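Local structure of oxidoreductase, 2OG-Fe(II) oxygenase family (Burkholderia pseudomallei, 6N1F) at residues M146-A158 with C205-N217. The protein binds iron and probably acts as an oxidoreductase of the iron/ascorbate-dependent, 2OG-Fe(II) oxygenase kind. Numbering follows the deposited sequence.
Sequences MLKDSFIGMHLDA and CAHRHEVRTVRAN. With FE (Fe (III) ion), chain E.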
HETATM    1  N   MSE A 146       0.810  -9.392  -9.451  1.00 25.05           N
HETATM    2  CA  MSE A 146       1.731 -10.466  -9.114  1.00 25.30           C
HETATM    3  C   MSE A 146       1.172 -11.796  -9.575  1.00 25.91           C
HETATM    4  O   MSE A 146       0.059 -12.178  -9.191  1.00 25.60           O
HETATM    5  CB  MSE A 146       2.004 -10.497  -7.599  1.00 24.45           C
HETATM    6  CG  MSE A 146       2.607  -9.213  -7.034  1.00 24.24           C
HETATM    7 SE   MSE A 146       2.887  -9.377  -5.106  1.00 34.13          SE
HETATM    8  CE  MSE A 146       4.175 -10.837  -5.064  1.00 24.33           C
ATOM      9  N   LEU A 147       1.939 -12.488 -10.407  1.00 26.96           N
ATOM     10  CA  LEU A 147       1.492 -13.736 -10.991  1.00 27.86           C
ATOM     11  C   LEU A 147       1.881 -14.908 -10.092  1.00 39.21           C
ATOM     12  O   LEU A 147       2.619 -14.752  -9.115  1.00 27.29           O
ATOM     13  CB  LEU A 147       2.089 -13.895 -12.386  1.00 29.24           C
ATOM     14  CG  LEU A 147       1.851 -12.696 -13.292  1.00 29.57           C
ATOM     15  CD1 LEU A 147       2.514 -12.926 -14.632  1.00 31.20           C
ATOM     16  CD2 LEU A 147       0.375 -12.453 -13.460  1.00 29.43           C
ATOM     17  N   LYS A 148       1.372 -16.097 -10.438  1.00 28.72           N
ATOM     18  CA  LYS A 148       1.651 -17.292  -9.653  1.00 35.75           C
ATOM     19  C   LYS A 148       3.150 -17.502  -9.518  1.00 36.99           C
ATOM     20  O   LYS A 148       3.888 -17.395 -10.501  1.00 30.16           O
ATOM     21  CB  LYS A 148       1.019 -18.516 -10.306  1.00 32.75           C
ATOM     22  CG  LYS A 148       1.078 -19.769  -9.465  1.00 34.41           C
ATOM     23  CD  LYS A 148       0.295 -20.896 -10.131  1.00 45.24           C
ATOM     24  CE  LYS A 148       0.579 -22.241  -9.472  1.00 50.96           C
ATOM     25  NZ  LYS A 148       2.029 -22.419  -9.207  1.00 50.99           N
ATOM     26  N   ASP A 149       3.591 -17.775  -8.289  1.00 29.04           N
ATOM     27  CA  ASP A 149       4.968 -18.079  -7.892  1.00 29.55           C
ATOM     28  C   ASP A 149       5.819 -16.819  -7.780  1.00 36.15           C
ATOM     29  O   ASP A 149       7.009 -16.922  -7.481  1.00 39.75           O
ATOM     30  CB  ASP A 149       5.657 -19.072  -8.841  1.00 35.98           C
ATOM     31  CG  ASP A 149       4.945 -20.397  -8.894  1.00 46.06           C
ATOM     32  OD1 ASP A 149       4.709 -20.989  -7.817  1.00 49.76           O
ATOM     33  OD2 ASP A 149       4.601 -20.837 -10.008  1.00 49.44           O
ATOM     34  N   SER A 150       5.256 -15.641  -7.997  1.00 28.11           N
ATOM     35  CA  SER A 150       5.971 -14.423  -7.661  1.00 27.65           C
ATOM     36  C   SER A 150       5.960 -14.199  -6.146  1.00 27.34           C
ATOM     37  O   SER A 150       5.165 -14.783  -5.405  1.00 26.62           O
ATOM     38  CB  SER A 150       5.344 -13.225  -8.379  1.00 29.58           C
ATOM     39  OG  SER A 150       3.994 -13.053  -7.980  1.00 26.28           O
ATOM     40  N   PHE A 151       6.861 -13.331  -5.695  1.00 26.91           N
ATOM     41  CA  PHE A 151       6.946 -12.921  -4.300  1.00 26.46           C
ATOM     42  C   PHE A 151       7.690 -11.596  -4.239  1.00 27.13           C
ATOM     43  O   PHE A 151       8.308 -11.164  -5.216  1.00 27.02           O
ATOM     44  CB  PHE A 151       7.646 -13.976  -3.436  1.00 27.67           C
ATOM     45  CG  PHE A 151       9.051 -14.287  -3.873  1.00 38.08           C
ATOM     46  CD1 PHE A 151      10.118 -13.525  -3.426  1.00 44.08           C
ATOM     47  CD2 PHE A 151       9.303 -15.354  -4.718  1.00 38.03           C
ATOM     48  CE1 PHE A 151      11.412 -13.814  -3.829  1.00 46.32           C
ATOM     49  CE2 PHE A 151      10.593 -15.648  -5.128  1.00 43.50           C
ATOM     50  CZ  PHE A 151      11.647 -14.879  -4.683  1.00 45.64           C
ATOM     51  N   ILE A 152       7.625 -10.950  -3.078  1.00 28.41           N
ATOM     52  CA  ILE A 152       8.445  -9.781  -2.781  1.00 32.08           C
ATOM     53  C   ILE A 152       9.315 -10.142  -1.594  1.00 33.22           C
ATOM     54  O   ILE A 152       8.820 -10.226  -0.466  1.00 30.93           O
ATOM     55  CB  ILE A 152       7.619  -8.534  -2.464  1.00 32.26           C
ATOM     56  CG1 ILE A 152       6.627  -8.249  -3.582  1.00 50.22           C
ATOM     57  CG2 ILE A 152       8.558  -7.353  -2.269  1.00 26.14           C
ATOM     58  CD1 ILE A 152       7.298  -7.898  -4.862  1.00 56.88           C
ATOM     59  N   GLY A 153      10.604 -10.337  -1.838  1.00 33.01           N
ATOM     60  CA  GLY A 153      11.517 -10.658  -0.762  1.00 31.45           C
ATOM     61  C   GLY A 153      11.636  -9.526   0.240  1.00 30.12           C
ATOM     62  O   GLY A 153      11.214  -8.389   0.016  1.00 33.94           O
HETATM   63  N   MSE A 154      12.225  -9.867   1.375  1.00 34.76           N
HETATM   64  CA  MSE A 154      12.421  -8.944   2.494  1.00 41.20           C
HETATM   65  C   MSE A 154      13.051  -7.601   2.097  1.00 37.15           C
HETATM   66  O   MSE A 154      14.045  -7.581   1.368  1.00 36.82           O
HETATM   67  CB  MSE A 154      13.302  -9.616   3.542  1.00 48.89           C
HETATM   68  CG  MSE A 154      13.252  -8.931   4.868  1.00 61.85           C
HETATM   69 SE   MSE A 154      11.614  -9.410   5.769  1.00 70.40          SE
HETATM   70  CE  MSE A 154      12.289 -11.040   6.631  1.00 64.49           C
ATOM     71  N   HIS A 155      12.492  -6.486   2.578  1.00 39.07           N
ATOM     72  CA  HIS A 155      13.056  -5.180   2.252  1.00 41.70           C
ATOM     73  C   HIS A 155      12.478  -4.110   3.170  1.00 40.33           C
ATOM     74  O   HIS A 155      11.557  -4.358   3.953  1.00 33.64           O
ATOM     75  CB  HIS A 155      12.791  -4.805   0.797  1.00 45.30           C
ATOM     76  CG  HIS A 155      11.357  -4.500   0.517  1.00 45.82           C
ATOM     77  ND1 HIS A 155      10.410  -5.486   0.343  1.00 44.35           N
ATOM     78  CD2 HIS A 155      10.703  -3.320   0.404  1.00 43.22           C
ATOM     79  CE1 HIS A 155       9.233  -4.925   0.124  1.00 43.86           C
ATOM     80  NE2 HIS A 155       9.386  -3.612   0.151  1.00 45.23           N
ATOM     81  N   LEU A 156      13.027  -2.902   3.034  1.00 44.60           N
ATOM     82  CA  LEU A 156      12.578  -1.708   3.744  1.00 45.37           C
ATOM     83  C   LEU A 156      12.171  -0.656   2.726  1.00 43.99           C
ATOM     84  O   LEU A 156      12.979  -0.278   1.871  1.00 39.91           O
ATOM     85  CB  LEU A 156      13.680  -1.148   4.643  1.00 45.74           C
ATOM     86  CG  LEU A 156      13.735  -1.561   6.107  1.00 47.18           C
ATOM     87  CD1 LEU A 156      15.108  -1.217   6.682  1.00 53.11           C
ATOM     88  CD2 LEU A 156      12.631  -0.868   6.887  1.00 42.95           C
ATOM     89  N   ASP A 157      10.928  -0.181   2.823  1.00 49.57           N
ATOM     90  CA  ASP A 157      10.472   0.881   1.933  1.00 50.92           C
ATOM     91  C   ASP A 157      11.309   2.137   2.104  1.00 48.69           C
ATOM     92  O   ASP A 157      11.569   2.848   1.128  1.00 51.54           O
ATOM     93  CB  ASP A 157       8.997   1.185   2.187  1.00 52.52           C
ATOM     94  CG  ASP A 157       8.080   0.105   1.648  1.00 60.79           C
ATOM     95  OD1 ASP A 157       8.495  -0.612   0.706  1.00 66.05           O
ATOM     96  OD2 ASP A 157       6.942  -0.018   2.160  1.00 58.49           O
ATOM     97  N   ALA A 158      11.760   2.407   3.326  1.00 46.70           N
ATOM     98  CA  ALA A 158      12.620   3.554   3.573  1.00 52.32           C
ATOM     99  C   ALA A 158      13.877   3.549   2.706  1.00 50.90           C
ATOM    100  O   ALA A 158      14.489   4.606   2.518  1.00 49.60           O
ATOM    101  CB  ALA A 158      12.997   3.595   5.054  1.00 56.34           C
ATOM    102  N   CYS A 205       6.542   2.288   7.681  1.00 34.84           N
ATOM    103  CA  CYS A 205       7.707   1.930   6.877  1.00 42.78           C
ATOM    104  C   CYS A 205       8.951   1.659   7.719  1.00 47.86           C
ATOM    105  O   CYS A 205      10.038   1.465   7.156  1.00 51.20           O
ATOM    106  CB  CYS A 205       7.989   3.032   5.850  1.00 46.68           C
ATOM    107  SG  CYS A 205       6.595   3.352   4.719  1.00 46.18           S
ATOM    108  N   ALA A 206       8.814   1.637   9.043  1.00 44.80           N
ATOM    109  CA  ALA A 206       9.920   1.351   9.947  1.00 44.43           C
ATOM    110  C   ALA A 206      10.263  -0.128  10.025  1.00 39.68           C
ATOM    111  O   ALA A 206      11.330  -0.469  10.542  1.00 42.26           O
ATOM    112  CB  ALA A 206       9.594   1.858  11.354  1.00 43.73           C
ATOM    113  N   HIS A 207       9.389  -1.011   9.552  1.00 34.61           N
ATOM    114  CA  HIS A 207       9.578  -2.445   9.693  1.00 37.72           C
ATOM    115  C   HIS A 207       9.829  -3.078   8.340  1.00 37.39           C
ATOM    116  O   HIS A 207       9.171  -2.738   7.353  1.00 38.30           O
ATOM    117  CB  HIS A 207       8.363  -3.111  10.328  1.00 37.56           C
ATOM    118  CG  HIS A 207       8.048  -2.609  11.698  1.00 45.84           C
ATOM    119  ND1 HIS A 207       8.925  -2.729  12.752  1.00 48.98           N
ATOM    120  CD2 HIS A 207       6.952  -1.983  12.185  1.00 47.15           C
ATOM    121  CE1 HIS A 207       8.383  -2.197  13.833  1.00 50.36           C
ATOM    122  NE2 HIS A 207       7.185  -1.737  13.517  1.00 48.13           N
ATOM    123  N   ARG A 208      10.789  -3.997   8.313  1.00 40.31           N
ATOM    124  CA  ARG A 208      10.977  -4.855   7.156  1.00 35.23           C
ATOM    125  C   ARG A 208       9.691  -5.621   6.874  1.00 30.87           C
ATOM    126  O   ARG A 208       8.955  -5.982   7.796  1.00 30.90           O
ATOM    127  CB  ARG A 208      12.141  -5.815   7.420  1.00 38.20           C
ATOM    128  CG  ARG A 208      13.484  -5.125   7.616  1.00 48.38           C
ATOM    129  CD  ARG A 208      14.598  -6.097   8.042  1.00 59.92           C
ATOM    130  NE  ARG A 208      15.035  -7.012   6.980  1.00 70.80           N
ATOM    131  CZ  ARG A 208      15.831  -6.670   5.965  1.00 72.74           C
ATOM    132  NH1 ARG A 208      16.269  -5.424   5.852  1.00 77.24           N
ATOM    133  NH2 ARG A 208      16.182  -7.572   5.052  1.00 68.55           N
ATOM    134  N   HIS A 209       9.400  -5.850   5.594  1.00 30.29           N
ATOM    135  CA  HIS A 209       8.190  -6.583   5.227  1.00 25.95           C
ATOM    136  C   HIS A 209       8.366  -7.248   3.867  1.00 29.61           C
ATOM    137  O   HIS A 209       9.314  -6.969   3.129  1.00 27.89           O
ATOM    138  CB  HIS A 209       6.957  -5.679   5.210  1.00 25.26           C
ATOM    139  CG  HIS A 209       7.058  -4.544   4.248  1.00 48.69           C
ATOM    140  ND1 HIS A 209       7.210  -3.237   4.658  1.00 54.89           N
ATOM    141  CD2 HIS A 209       7.032  -4.518   2.895  1.00 51.78           C
ATOM    142  CE1 HIS A 209       7.268  -2.453   3.598  1.00 57.10           C
ATOM    143  NE2 HIS A 209       7.162  -3.204   2.515  1.00 60.86           N
ATOM    144  N   GLU A 210       7.412  -8.116   3.531  1.00 23.98           N
ATOM    145  CA  GLU A 210       7.526  -8.967   2.358  1.00 24.13           C
ATOM    146  C   GLU A 210       6.150  -9.477   1.983  1.00 28.39           C
ATOM    147  O   GLU A 210       5.233  -9.528   2.810  1.00 20.34           O
ATOM    148  CB  GLU A 210       8.441 -10.165   2.630  1.00 25.47           C
ATOM    149  CG  GLU A 210       7.759 -11.179   3.523  1.00 25.97           C
ATOM    150  CD  GLU A 210       8.555 -12.467   3.729  1.00 39.55           C
ATOM    151  OE1 GLU A 210       9.272 -12.889   2.799  1.00 43.46           O
ATOM    152  OE2 GLU A 210       8.447 -13.058   4.824  1.00 33.07           O
ATOM    153  N   VAL A 211       6.028  -9.906   0.738  1.00 23.65           N
ATOM    154  CA  VAL A 211       4.850 -10.619   0.276  1.00 21.66           C
ATOM    155  C   VAL A 211       5.279 -12.044  -0.040  1.00 26.80           C
ATOM    156  O   VAL A 211       6.234 -12.252  -0.797  1.00 27.02           O
ATOM    157  CB  VAL A 211       4.219  -9.925  -0.943  1.00 20.47           C
ATOM    158  CG1 VAL A 211       2.954 -10.656  -1.369  1.00 18.95           C
ATOM    159  CG2 VAL A 211       3.921  -8.442  -0.631  1.00 21.07           C
ATOM    160  N   ARG A 212       4.607 -13.022   0.566  1.00 31.26           N
ATOM    161  CA  ARG A 212       4.992 -14.407   0.350  1.00 26.49           C
ATOM    162  C   ARG A 212       4.418 -14.924  -0.965  1.00 28.49           C
ATOM    163  O   ARG A 212       3.558 -14.297  -1.599  1.00 21.75           O
ATOM    164  CB  ARG A 212       4.559 -15.290   1.522  1.00 24.59           C
ATOM    165  CG  ARG A 212       5.251 -14.898   2.807  1.00 34.12           C
ATOM    166  CD  ARG A 212       4.966 -15.844   3.945  1.00 37.47           C
ATOM    167  NE  ARG A 212       5.881 -15.594   5.056  1.00 38.60           N
ATOM    168  CZ  ARG A 212       5.705 -16.047   6.294  1.00 39.17           C
ATOM    169  NH1 ARG A 212       4.627 -16.761   6.602  1.00 38.63           N
ATOM    170  NH2 ARG A 212       6.601 -15.767   7.229  1.00 30.56           N
ATOM    171  N   THR A 213       4.926 -16.088  -1.367  1.00 24.35           N
ATOM    172  CA  THR A 213       4.690 -16.632  -2.695  1.00 24.83           C
ATOM    173  C   THR A 213       3.212 -16.634  -3.042  1.00 27.76           C
ATOM    174  O   THR A 213       2.375 -17.053  -2.239  1.00 27.49           O
ATOM    175  CB  THR A 213       5.244 -18.061  -2.765  1.00 26.99           C
ATOM    176  OG1 THR A 213       6.574 -18.058  -2.258  1.00 40.49           O
ATOM    177  CG2 THR A 213       5.265 -18.557  -4.194  1.00 27.80           C
ATOM    178  N   VAL A 214       2.903 -16.164  -4.248  1.00 31.83           N
ATOM    179  CA  VAL A 214       1.549 -16.240  -4.777  1.00 27.26           C
ATOM    180  C   VAL A 214       1.322 -17.661  -5.261  1.00 25.59           C
ATOM    181  O   VAL A 214       2.085 -18.173  -6.082  1.00 29.40           O
ATOM    182  CB  VAL A 214       1.328 -15.228  -5.907  1.00 24.69           C
ATOM    183  CG1 VAL A 214      -0.055 -15.405  -6.486  1.00 23.56           C
ATOM    184  CG2 VAL A 214       1.491 -13.801  -5.376  1.00 25.34           C
ATOM    185  N   ARG A 215       0.272 -18.301  -4.755  1.00 26.31           N
ATOM    186  CA  ARG A 215       0.084 -19.723  -4.979  1.00 40.93           C
ATOM    187  C   ARG A 215      -0.995 -20.036  -6.001  1.00 52.39           C
ATOM    188  O   ARG A 215      -1.070 -21.182  -6.460  1.00 66.18           O
ATOM    189  CB  ARG A 215      -0.222 -20.437  -3.650  1.00 42.40           C
ATOM    190  CG  ARG A 215       1.006 -20.559  -2.740  1.00 37.69           C
ATOM    191  CD  ARG A 215       0.843 -21.575  -1.623  1.00 44.51           C
ATOM    192  NE  ARG A 215       0.639 -20.936  -0.330  1.00 51.17           N
ATOM    193  CZ  ARG A 215      -0.504 -20.961   0.353  1.00 66.47           C
ATOM    194  NH1 ARG A 215      -1.556 -21.617  -0.128  1.00 70.95           N
ATOM    195  NH2 ARG A 215      -0.595 -20.334   1.525  1.00 68.73           N
ATOM    196  N   ALA A 216      -1.811 -19.060  -6.393  1.00 49.59           N
ATOM    197  CA  ALA A 216      -2.775 -19.322  -7.452  1.00 58.84           C
ATOM    198  C   ALA A 216      -3.182 -18.011  -8.106  1.00 53.12           C
ATOM    199  O   ALA A 216      -3.062 -16.936  -7.515  1.00 47.86           O
ATOM    200  CB  ALA A 216      -4.002 -20.079  -6.926  1.00 59.67           C
ATOM    201  N   ASN A 217      -3.684 -18.140  -9.338  1.00 44.21           N
ATOM    202  CA  ASN A 217      -4.059 -17.059 -10.244  1.00 43.55           C
ATOM    203  C   ASN A 217      -3.111 -15.867 -10.172  1.00 43.86           C
ATOM    204  O   ASN A 217      -1.974 -15.945 -10.651  1.00 45.93           O
ATOM    205  CB  ASN A 217      -5.498 -16.610  -9.978  1.00 40.96           C
ATOM    206  CG  ASN A 217      -6.098 -15.854 -11.161  1.00 47.31           C
ATOM    207  OD1 ASN A 217      -5.634 -15.978 -12.297  1.00 44.54           O
ATOM    208  ND2 ASN A 217      -7.133 -15.064 -10.895  1.00 56.73           N
TER
HETATM  209 FE    FE E 300       7.225  -2.373   0.522  0.90 52.11          FE
HETATM  210  O   HOH W   1      -0.383 -16.691 -12.644  1.00 31.70           O
HETATM  211  O   HOH W   2       5.858  -4.159  -0.614  1.00 44.42           O
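His155 and Asp157 from one segment and His209 from the other close on the ferric ion. Its bonds to His209 NE2 and Asp157 OD1 are each 2.2 Å, while His155 NE2 stands at 2.5 Å, as does a water. The two imidazole planes are turned 78° apart, an oblique pair whose NE2 atoms meet at the metal. Their places as a strand pair put both side chains on one face of the sheet; CG between the backbone N and the carbonyl carbon (chi1 70° for His155, 60° for His209) then swings each ring toward the other segment and the iron. The far nitrogen of the His155 ring, ND1, donates in the ring plane to Gly153 O at 3.0 Å, fixing the ring's rotation and leaving NE2 for iron. Phe181 meets the His209 ring from outside the segments.

This is the HxD...H facial triad of the 2OG-Fe(II) oxygenase double-stranded beta-helix, and antiparallel pairing brings its halves together. His155 and His209 form a hydrogen-bonded pair, with His209 N to His155 O at 3.1 Å; Ile152 and Val211 form another. Between them a beta bulge shifts the register by one residue.

On the face that carries the two histidines, Ile152 lies alongside Val211, its CG1 3.9 Å from Val211 CB. Met146, a selenomethionine bent at chi3, carries CE against Val211 CG1 and Val214 CG2. Farther from the metal, Val214 clasps the type II beta turn from Leu147 to Ser150: Val214 O accepts from Asp149 N at 2.7 Å, and Val214 N donates to Ser150 O. A water bridges Lys148 N and Asn217 O.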